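Local coordinates for protein acyl-CoA hydrolase (Bacillus cereus, PDB 1Y7U) that probably hydrolyses the thioester bond of long-chain fatty acyl-CoA molecules, and binds coenzyme A and calcium, at residues 41-44 with 45-48; 74-77 with 78-82; 158-161 with 162-166. One frame throughout, in Å; residues are numbered along the deposited sequence.

Interaction 1. Residues 41-44 with 45-48; sequences KILS and EMDM
Ile42 and Met46 stand one helical turn apart, with Met46 N hydrogen-bonded to Ile42 O at 2.8 Å. Three further bonds have the same four-residue spacing: Glu45 N to Lys41 O (3.1 Å), Asp47 N to Leu43 O (3.1 Å) and Met48 N to Ser44 O (3.0 Å). The series runs without a break from Lys41 to Met48, so both segments belong to one regular alpha helix. The Asp47-Leu43 bond is essentially straight at its hydrogen (179°). Ser44 O takes a second hydrogen bond, from a water 2.7 Å away that also donates to Asp47 OD2 and thus links the backbone of one turn to a carboxylate of the next. Helix 39-58, which carries these residues, is the central helix of the hotdog fold, lying against the curved antiparallel sheet. Ile42 and Met46 form an apolar patch against the sheet: Met46, deposited as selenomethionine, lies alongside Ile42 with its CG 4.0 Å from Ile42 CG2, and its SE is 4.3 Å from Leu43 CD2. The same selenomethionine reaches Val100, Val102, Ala116 and Met67 on three strands. Another side of the helix is charged. Lys41 and Glu45 run side by side in the same direction and form a salt bridge, Lys41 NZ to Glu45 OE1 at 3.2 Å, whose hydrogen bond is weak. The lysine chain leaves with CG anti to the backbone N (chi1 -177°) and then bends at chi2 (55°), which brings its amine to the carboxylate. Glu45 is held more strongly by Lys22, whose NZ forms a salt bridge with OE2. Asp47 OD2, besides the water, receives a weak hydrogen bond from Gly40 N of a second subunit, and Ser44 packs on Ser44 of that subunit.

Interaction 2. Residues 74-77 with 78-82; sequences HPVR and SSDCV. With COA (coenzyme A), chain J; SO4 (sulfate ion), chain E.
Arg77 and Asp80 are joined by two hydrogen bonds just before strand 81-91, one closing a turn and one from the aspartate side chain back across it. Asp80 N donates to Arg77 O at 3.0 Å from above the carbonyl plane, closing a type I beta turn, while Arg77 N donates to Asp80 OD2 at 2.8 Å. That oxygen is met on its anti side, the donor nitrogen lying 17° out of the carboxylate plane. The apolar part is a crossing of two valines at about a right angle, Val76 CG1 meeting Val82 CG1. Arg77, extended from CG to NE, carries its guanidinium to a sulfate: NE bonds O1 (3.1 Å) and NH2 bonds O3 (3.2 Å). Arg113 also holds this ion, and Pro75 CB lies over one guanidinium face, displaced toward the rim. Coenzyme A S1P lies 3.6 Å from Val76 N; in this hotdog protein, probably a thioesterase, the loop borders the thiol end of the ligand. Arg77 NE and Asp80 OD2, 5.7 Å apart, are near but not paired: the carboxylate binds the Arg77 amide, and the arginine's sulfate contact probably reflects the crystallisation liquor.

Interaction 3. Residues 158-161 with 162-166; sequences RHIR and KAESK. With COA (coenzyme A), chain F.
Arg161 and Glu164 lie side by side on the long C-terminal helix 142-170, pointing the same way, with guanidinium and carboxylate planes turned 36° apart. This helix comes after strand 136-138 of the hotdog protein and carries part of the coenzyme A pocket. The pair is a salt bridge of charge alone: Arg161 NH2 is 3.1 Å from Glu164 OE2, but that oxygen lies well out of the guanidinium plane and no N-H is aimed at it. Since Arg161 was deposited in two conformers, this pairing holds for one of them and is doubtful as a permanent feature. The backbone is continuous across the two segments, with Lys162 N bonded to Arg158 O (2.9 Å), Ala163 N to His159 O (3.0 Å) and Glu164 N to Ile160 O (2.8 Å). The helix kinks at His159 and Ile160, where the amide nitrogens miss their usual i-4 acceptors. Four residues apart, Arg158 and Lys162 both turn to coenzyme A. A bend at chi3 (-66°) sets the arginine's guanidinium beside the adenine, with NE 3.2 Å from N3A, and the ribose hydroxyl O2B lies over one guanidinium face. Lys162, its CG anti to the backbone N (chi1 -163°), brings CD and CE to the N6A and N7A side of the ring, CE being nearest to N7A. One turn on, Ser165 N bonds Arg161 O at 2.8 Å, and Ser165 OG hydrogen-bonds OD2 of Asp71 in a second subunit; OD1 of that aspartate is hydrogen-bonded to the same coenzyme A.

How the interactions relate
From the N terminus, interaction 1 comes first on the central helix 39-58, interaction 2 follows in the loop from strand 61-71 to strand 81-91, and interaction 3 lies on the terminal helix 142-170. They run in series: none nests in or crosses another, and each closes only a local turn. Interactions 1 and 2 touch where Ile42 CD1 packs on Val76 CG2 at 4.3 Å, tying helix to loop beside a coenzyme A that Arg158 of a second subunit also binds. Interaction 3 is remote, its centre about 22 Å from that of interaction 1 and about 33 Å from that of interaction 2, and borders another coenzyme A molecule.

Interaction 1. Residues 41-44 with 45-48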
loop_
_atom_site.group_PDB
_atom_site.type_symbol
_atom_site.label_atom_id
_atom_site.label_comp_id
_atom_site.label_asym_id
_atom_site.label_seq_id
_atom_site.Cartn_x
_atom_site.Cartn_y
_atom_site.Cartn_z
ATOM N N LYS A 41 8.629 -3.394 10.321
ATOM C CA LYS A 41 7.185 -3.425 10.435
ATOM C C LYS A 41 6.760 -3.159 11.870
ATOM O O LYS A 41 5.898 -2.316 12.114
ATOM C CB LYS A 41 6.632 -4.769 9.959
ATOM C CG LYS A 41 5.101 -4.855 9.990
ATOM C CD LYS A 41 4.449 -3.743 9.204
ATOM C CE LYS A 41 2.945 -3.903 9.209
ATOM N NZ LYS A 41 2.282 -2.784 8.493
ATOM N N ILE A 42 7.371 -3.862 12.820
ATOM C CA ILE A 42 7.037 -3.667 14.221
ATOM C C ILE A 42 7.354 -2.239 14.686
ATOM O O ILE A 42 6.537 -1.594 15.338
ATOM C CB ILE A 42 7.774 -4.690 15.104
ATOM C CG1 ILE A 42 7.304 -6.095 14.737
ATOM C CG2 ILE A 42 7.490 -4.438 16.574
ATOM C CD1 ILE A 42 7.920 -7.176 15.565
ATOM N N LEU A 43 8.533 -1.736 14.342
ATOM C CA LEU A 43 8.906 -0.387 14.742
ATOM C C LEU A 43 7.930 0.636 14.167
ATOM O O LEU A 43 7.453 1.516 14.882
ATOM C CB LEU A 43 10.326 -0.077 14.281
ATOM C CG LEU A 43 11.403 -0.984 14.886
ATOM C CD1 LEU A 43 12.739 -0.755 14.205
ATOM C CD2 LEU A 43 11.494 -0.720 16.372
ATOM N N SER A 44 7.617 0.529 12.879
ATOM C CA SER A 44 6.689 1.476 12.277
ATOM C C SER A 44 5.386 1.476 13.072
ATOM O O SER A 44 4.823 2.528 13.391
ATOM C CB SER A 44 6.400 1.100 10.828
ATOM O OG SER A 44 5.538 2.051 10.226
ATOM N N GLU A 45 4.919 0.283 13.410
ATOM C CA GLU A 45 3.679 0.151 14.143
ATOM C C GLU A 45 3.748 0.655 15.577
ATOM O O GLU A 45 2.785 1.234 16.072
ATOM C CB GLU A 45 3.225 -1.301 14.134
ATOM C CG GLU A 45 1.760 -1.436 13.843
ATOM C CD GLU A 45 1.429 -1.063 12.419
ATOM O OE1 GLU A 45 1.609 -1.919 11.530
ATOM O OE2 GLU A 45 1.001 0.087 12.187
HETATM N N MSE A 46 4.868 0.429 16.258
HETATM C CA MSE A 46 4.997 0.889 17.636
HETATM C C MSE A 46 4.861 2.402 17.672
HETATM O O MSE A 46 4.100 2.955 18.472
HETATM C CB MSE A 46 6.348 0.498 18.215
HETATM C CG MSE A 46 6.574 -0.985 18.318
HETATM SE SE MSE A 46 8.289 -1.349 19.108
HETATM C CE MSE A 46 7.704 -2.346 20.651
ATOM N N ASP A 47 5.605 3.066 16.794
ATOM C CA ASP A 47 5.583 4.519 16.701
ATOM C C ASP A 47 4.179 5.024 16.367
ATOM O O ASP A 47 3.699 5.994 16.952
ATOM C CB ASP A 47 6.581 4.981 15.626
ATOM C CG ASP A 47 6.524 6.480 15.367
ATOM O OD1 ASP A 47 6.844 7.259 16.287
ATOM O OD2 ASP A 47 6.159 6.884 14.239
HETATM N N MSE A 48 3.518 4.344 15.440
HETATM C CA MSE A 48 2.190 4.741 15.002
HETATM C C MSE A 48 1.183 4.765 16.127
HETATM O O MSE A 48 0.548 5.784 16.405
HETATM C CB MSE A 48 1.700 3.794 13.910
HETATM C CG MSE A 48 0.335 4.152 13.341
HETATM SE SE MSE A 48 0.259 5.920 12.541
HETATM C CE MSE A 48 -0.754 6.783 13.920
HETATM O O HOH W 1 4.752 4.985 12.355
#

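Interaction 2. Residues 74-77 with 78-82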
loop_
_atom_site.group_PDB
_atom_site.type_symbol
_atom_site.label_atom_id
_atom_site.label_comp_id
_atom_site.label_asym_id
_atom_site.label_seq_id
_atom_site.Cartn_x
_atom_site.Cartn_y
_atom_site.Cartn_z
ATOM N N HIS A 74 11.205 -12.509 20.528
ATOM C CA HIS A 74 10.784 -13.715 19.821
ATOM C C HIS A 74 10.348 -13.321 18.439
ATOM O O HIS A 74 10.090 -12.149 18.169
ATOM C CB HIS A 74 9.604 -14.405 20.506
ATOM C CG HIS A 74 9.890 -14.852 21.902
ATOM N ND1 HIS A 74 9.613 -14.074 23.004
ATOM C CD2 HIS A 74 10.454 -15.987 22.376
ATOM C CE1 HIS A 74 9.993 -14.708 24.098
ATOM N NE2 HIS A 74 10.506 -15.871 23.743
ATOM N N PRO A 75 10.264 -14.292 17.530
ATOM C CA PRO A 75 9.839 -13.967 16.174
ATOM C C PRO A 75 8.322 -13.924 16.132
ATOM O O PRO A 75 7.659 -14.516 16.978
ATOM C CB PRO A 75 10.392 -15.132 15.367
ATOM C CG PRO A 75 10.202 -16.270 16.307
ATOM C CD PRO A 75 10.718 -15.690 17.609
ATOM N N VAL A 76 7.784 -13.203 15.157
ATOM C CA VAL A 76 6.349 -13.112 14.955
ATOM C C VAL A 76 6.160 -13.680 13.559
ATOM O O VAL A 76 6.586 -13.077 12.576
ATOM C CB VAL A 76 5.884 -11.673 14.981
ATOM C CG1 VAL A 76 4.376 -11.612 14.767
ATOM C CG2 VAL A 76 6.284 -11.039 16.298
ATOM N N ARG A 77 5.535 -14.845 13.475
ATOM C CA ARG A 77 5.340 -15.516 12.194
ATOM C C ARG A 77 3.947 -15.349 11.600
ATOM O O ARG A 77 3.098 -14.678 12.175
ATOM C CB ARG A 77 5.680 -16.999 12.357
ATOM C CG ARG A 77 7.073 -17.197 12.915
ATOM C CD ARG A 77 7.347 -18.627 13.349
ATOM N NE ARG A 77 8.678 -18.775 13.940
ATOM C CZ ARG A 77 9.820 -18.528 13.298
ATOM N NH1 ARG A 77 9.814 -18.120 12.034
ATOM N NH2 ARG A 77 10.976 -18.687 13.925
ATOM N N SER A 78 3.733 -15.957 10.437
ATOM C CA SER A 78 2.453 -15.885 9.742
ATOM C C SER A 78 1.358 -16.586 10.539
ATOM O O SER A 78 0.189 -16.239 10.442
ATOM C CB SER A 78 2.575 -16.543 8.374
ATOM O OG SER A 78 2.867 -17.923 8.522
ATOM N N SER A 79 1.745 -17.588 11.314
ATOM C CA SER A 79 0.801 -18.339 12.135
ATOM C C SER A 79 0.404 -17.511 13.339
ATOM O O SER A 79 -0.452 -17.908 14.127
ATOM C CB SER A 79 1.443 -19.642 12.611
ATOM O OG SER A 79 2.758 -19.413 13.097
ATOM N N ASP A 80 1.044 -16.355 13.480
ATOM C CA ASP A 80 0.768 -15.478 14.601
ATOM C C ASP A 80 -0.213 -14.371 14.319
ATOM O O ASP A 80 -0.752 -14.220 13.227
ATOM C CB ASP A 80 2.048 -14.842 15.132
ATOM C CG ASP A 80 2.882 -15.796 15.922
ATOM O OD1 ASP A 80 2.304 -16.555 16.734
ATOM O OD2 ASP A 80 4.119 -15.770 15.741
ATOM N N CYS A 81 -0.392 -13.565 15.348
ATOM C CA CYS A 81 -1.299 -12.448 15.335
ATOM C C CYS A 81 -0.610 -11.417 16.234
ATOM O O CYS A 81 -0.146 -11.756 17.316
ATOM C CB CYS A 81 -2.608 -12.949 15.927
ATOM S SG CYS A 81 -3.841 -11.745 16.168
ATOM N N VAL A 82 -0.496 -10.174 15.781
ATOM C CA VAL A 82 0.152 -9.149 16.600
ATOM C C VAL A 82 -0.806 -8.097 17.111
ATOM O O VAL A 82 -1.727 -7.692 16.419
ATOM C CB VAL A 82 1.247 -8.388 15.839
ATOM C CG1 VAL A 82 2.519 -9.158 15.857
ATOM C CG2 VAL A 82 0.806 -8.135 14.413
HETATM N N1A COA J . 20.633 -8.237 20.074
HETATM C C2A COA J . 21.725 -8.396 19.356
HETATM N N3A COA J . 22.161 -9.622 19.193
HETATM C C4A COA J . 21.575 -10.636 19.728
HETATM C C5A COA J . 20.491 -10.476 20.411
HETATM C C6A COA J . 20.018 -9.270 20.592
HETATM N N6A COA J . 18.943 -9.052 21.268
HETATM N N7A COA J . 20.091 -11.611 20.792
HETATM C C8A COA J . 20.913 -12.473 20.311
HETATM N N9A COA J . 21.869 -11.893 19.646
HETATM C C1B COA J . 23.066 -12.460 19.017
HETATM C C2B COA J . 23.987 -13.091 19.953
HETATM O O2B COA J . 24.882 -12.132 20.306
HETATM C C3B COA J . 24.735 -13.987 19.087
HETATM O O3B COA J . 25.661 -13.215 18.435
HETATM P P3B COA J . 27.028 -13.738 18.008
HETATM O O7A COA J . 27.618 -12.960 17.052
HETATM O O8A COA J . 26.939 -15.049 17.590
HETATM O O9A COA J . 27.956 -13.598 19.018
HETATM C C4B COA J . 23.656 -14.529 18.254
HETATM O O4B COA J . 22.787 -13.500 18.172
HETATM C C5B COA J . 22.799 -15.387 19.109
HETATM O O5B COA J . 23.218 -16.662 19.321
HETATM P P1A COA J . 22.171 -17.490 19.932
HETATM O O1A COA J . 22.169 -17.246 21.312
HETATM O O2A COA J . 22.430 -18.805 19.504
HETATM O O3A COA J . 20.859 -16.960 19.384
HETATM P P2A COA J . 19.540 -17.059 20.161
HETATM O O4A COA J . 19.512 -16.561 21.507
HETATM O O5A COA J . 18.656 -18.118 19.806
HETATM O O6A COA J . 18.898 -15.807 19.654
HETATM C CBP COA J . 17.772 -14.734 17.803
HETATM C CCP COA J . 18.832 -15.668 18.296
HETATM C CDP COA J . 18.282 -13.355 17.732
HETATM C CEP COA J . 17.611 -15.238 16.447
HETATM C CAP COA J . 16.420 -14.728 18.467
HETATM O OAP COA J . 16.442 -13.762 19.428
HETATM C C9P COA J . 15.302 -14.365 17.580
HETATM O O9P COA J . 14.865 -15.182 16.584
HETATM N N8P COA J . 14.777 -13.228 17.771
HETATM C C7P COA J . 13.763 -12.764 16.937
HETATM C C6P COA J . 14.197 -11.926 15.778
HETATM C C5P COA J . 13.115 -11.821 14.800
HETATM O O5P COA J . 12.945 -12.648 14.012
HETATM N N4P COA J . 12.336 -10.842 14.869
HETATM C C3P COA J . 12.144 -9.882 13.875
HETATM C C2P COA J . 10.902 -9.162 14.271
HETATM S S1P COA J . 9.793 -10.196 15.161
HETATM S S SO4 E . 9.959 -20.105 17.654
HETATM O O1 SO4 E . 8.737 -19.800 16.834
HETATM O O2 SO4 E . 9.758 -21.401 18.378
HETATM O O3 SO4 E . 11.137 -20.170 16.725
HETATM O O4 SO4 E . 10.215 -19.054 18.696
#

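Interaction 3. Residues 158-161 with 162-166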
loop_
_atom_site.group_PDB
_atom_site.type_symbol
_atom_site.label_atom_id
_atom_site.label_comp_id
_atom_site.label_asym_id
_atom_site.label_seq_id
_atom_site.Cartn_x
_atom_site.Cartn_y
_atom_site.Cartn_z
ATOM N N ARG A 158 18.363 9.973 28.328
ATOM C CA ARG A 158 17.895 10.602 27.102
ATOM C C ARG A 158 18.900 11.612 26.568
ATOM O O ARG A 158 19.206 11.650 25.371
ATOM C CB ARG A 158 16.564 11.308 27.382
ATOM C CG ARG A 158 16.370 12.607 26.627
ATOM C CD ARG A 158 15.272 13.438 27.249
ATOM N NE ARG A 158 13.967 12.805 27.133
ATOM C CZ ARG A 158 12.871 13.262 27.730
ATOM N NH1 ARG A 158 12.936 14.355 28.482
ATOM N NH2 ARG A 158 11.715 12.626 27.580
ATOM N N HIS A 159 19.409 12.429 27.479
ATOM C CA HIS A 159 20.362 13.482 27.170
ATOM C C HIS A 159 21.705 12.956 26.679
ATOM O O HIS A 159 22.292 13.525 25.760
ATOM C CB HIS A 159 20.526 14.333 28.416
ATOM C CG HIS A 159 19.223 14.655 29.078
ATOM N ND1 HIS A 159 18.259 15.440 28.478
ATOM C CD2 HIS A 159 18.702 14.256 30.263
ATOM C CE1 HIS A 159 17.200 15.512 29.268
ATOM N NE2 HIS A 159 17.443 14.803 30.357
ATOM N N ILE A 160 22.193 11.879 27.289
ATOM C CA ILE A 160 23.460 11.299 26.855
ATOM C C ILE A 160 23.256 10.824 25.422
ATOM O O ILE A 160 24.015 11.179 24.517
ATOM C CB ILE A 160 23.867 10.054 27.676
ATOM C CG1 ILE A 160 23.341 10.152 29.107
ATOM C CG2 ILE A 160 25.378 9.903 27.656
ATOM C CD1 ILE A 160 23.841 11.348 29.887
ATOM N N ARG A 161 22.220 10.013 25.227
ATOM C CA ARG A 161 21.890 9.465 23.917
ATOM C C ARG A 161 21.870 10.552 22.849
ATOM O O ARG A 161 22.620 10.493 21.873
ATOM C CB ARG A 161 20.532 8.766 23.978
ATOM C CG ARG A 161 20.489 7.588 24.934
ATOM C CD ARG A 161 21.263 6.400 24.396
ATOM N NE ARG A 161 22.214 5.874 25.372
ATOM C CZ ARG A 161 23.406 6.410 25.625
ATOM N NH1 ARG A 161 24.206 5.865 26.534
ATOM N NH2 ARG A 161 23.807 7.486 24.959
ATOM N N LYS A 162 21.010 11.545 23.040
ATOM C CA LYS A 162 20.901 12.639 22.094
ATOM C C LYS A 162 22.301 13.152 21.787
ATOM O O LYS A 162 22.682 13.325 20.629
ATOM C CB LYS A 162 20.071 13.760 22.696
ATOM C CG LYS A 162 19.559 14.753 21.689
ATOM C CD LYS A 162 18.931 15.933 22.404
ATOM C CE LYS A 162 17.880 16.600 21.540
ATOM N NZ LYS A 162 18.207 16.453 20.097
ATOM N N ALA A 163 23.073 13.384 22.840
ATOM C CA ALA A 163 24.429 13.883 22.688
ATOM C C ALA A 163 25.257 12.977 21.786
ATOM O O ALA A 163 25.928 13.450 20.876
ATOM C CB ALA A 163 25.085 14.013 24.045
ATOM N N GLU A 164 25.219 11.675 22.030
ATOM C CA GLU A 164 25.992 10.773 21.195
ATOM C C GLU A 164 25.489 10.826 19.758
ATOM O O GLU A 164 26.270 10.727 18.810
ATOM C CB GLU A 164 25.917 9.350 21.733
ATOM C CG GLU A 164 26.581 9.193 23.084
ATOM C CD GLU A 164 26.606 7.755 23.561
ATOM O OE1 GLU A 164 27.223 7.492 24.617
ATOM O OE2 GLU A 164 26.010 6.888 22.881
ATOM N N SER A 165 24.182 10.996 19.594
ATOM C CA SER A 165 23.603 11.067 18.263
ATOM C C SER A 165 24.120 12.284 17.517
ATOM O O SER A 165 24.498 12.188 16.349
ATOM C CB SER A 165 22.082 11.114 18.352
ATOM O OG SER A 165 21.575 9.865 18.778
ATOM N N LYS A 166 24.131 13.433 18.186
ATOM C CA LYS A 166 24.631 14.651 17.565
ATOM C C LYS A 166 26.117 14.516 17.244
ATOM O O LYS A 166 26.608 15.108 16.286
ATOM C CB LYS A 166 24.429 15.854 18.484
ATOM C CG LYS A 166 23.031 16.402 18.498
ATOM C CD LYS A 166 22.969 17.702 19.270
ATOM C CE LYS A 166 21.566 18.286 19.241
ATOM N NZ LYS A 166 21.403 19.477 20.143
HETATM N N1A COA F . 15.009 12.403 22.873
HETATM C C2A COA F . 14.058 12.542 23.823
HETATM N N3A COA F . 13.523 13.766 24.076
HETATM C C4A COA F . 13.927 14.821 23.400
HETATM C C5A COA F . 14.847 14.686 22.422
HETATM C C6A COA F . 15.411 13.461 22.135
HETATM N N6A COA F . 16.072 13.210 21.007
HETATM N N7A COA F . 15.044 15.880 21.930
HETATM C C8A COA F . 14.263 16.740 22.534
HETATM N N9A COA F . 13.576 16.112 23.470
HETATM C C1B COA F . 12.538 16.748 24.287
HETATM C C2B COA F . 12.943 17.097 25.695
HETATM O O2B COA F . 12.519 16.042 26.513
HETATM C C3B COA F . 12.190 18.362 26.041
HETATM O O3B COA F . 11.271 17.923 26.956
HETATM P P3B COA F . 10.589 18.640 28.109
HETATM O O7A COA F . 9.504 17.842 28.435
HETATM O O8A COA F . 10.100 19.934 27.952
HETATM O O9A COA F . 11.390 18.611 29.232
HETATM C C4B COA F . 11.494 18.664 24.746
HETATM O O4B COA F . 12.242 18.008 23.785
HETATM C C5B COA F . 11.466 20.106 24.360
HETATM O O5B COA F . 12.553 20.369 23.513
HETATM P P1A COA F . 13.130 21.825 23.222
HETATM O O1A COA F . 14.517 21.968 23.675
HETATM O O2A COA F . 12.336 22.850 23.893
HETATM O O3A COA F . 13.181 22.037 21.653
HETATM P P2A COA F . 13.712 21.072 20.511
HETATM O O4A COA F . 14.992 20.421 20.820
HETATM O O5A COA F . 13.854 21.911 19.348
HETATM O O6A COA F . 12.586 19.988 20.247
HETATM C CBP COA F . 13.083 18.396 18.437
HETATM C CCP COA F . 12.163 19.470 19.005
HETATM C CDP COA F . 14.524 18.572 18.842
HETATM C CEP COA F . 12.641 17.043 18.928
HETATM C CAP COA F . 13.213 18.613 16.930
HETATM O OAP COA F . 14.513 19.027 16.588
HETATM C C9P COA F . 12.412 17.927 15.874
HETATM O O9P COA F . 11.353 18.597 15.300
HETATM N N8P COA F . 12.727 16.723 15.521
HETATM C C7P COA F . 11.740 15.769 15.134
HETATM C C6P COA F . 10.604 16.285 14.273
HETATM C C5P COA F . 10.008 15.236 13.392
HETATM O O5P COA F . 9.434 15.556 12.331
HETATM N N4P COA F . 10.136 14.001 13.799
HETATM C C3P COA F . 10.110 12.926 12.879
HETATM C C2P COA F . 11.440 12.844 12.192
HETATM S S1P COA F . 11.316 13.295 10.497
#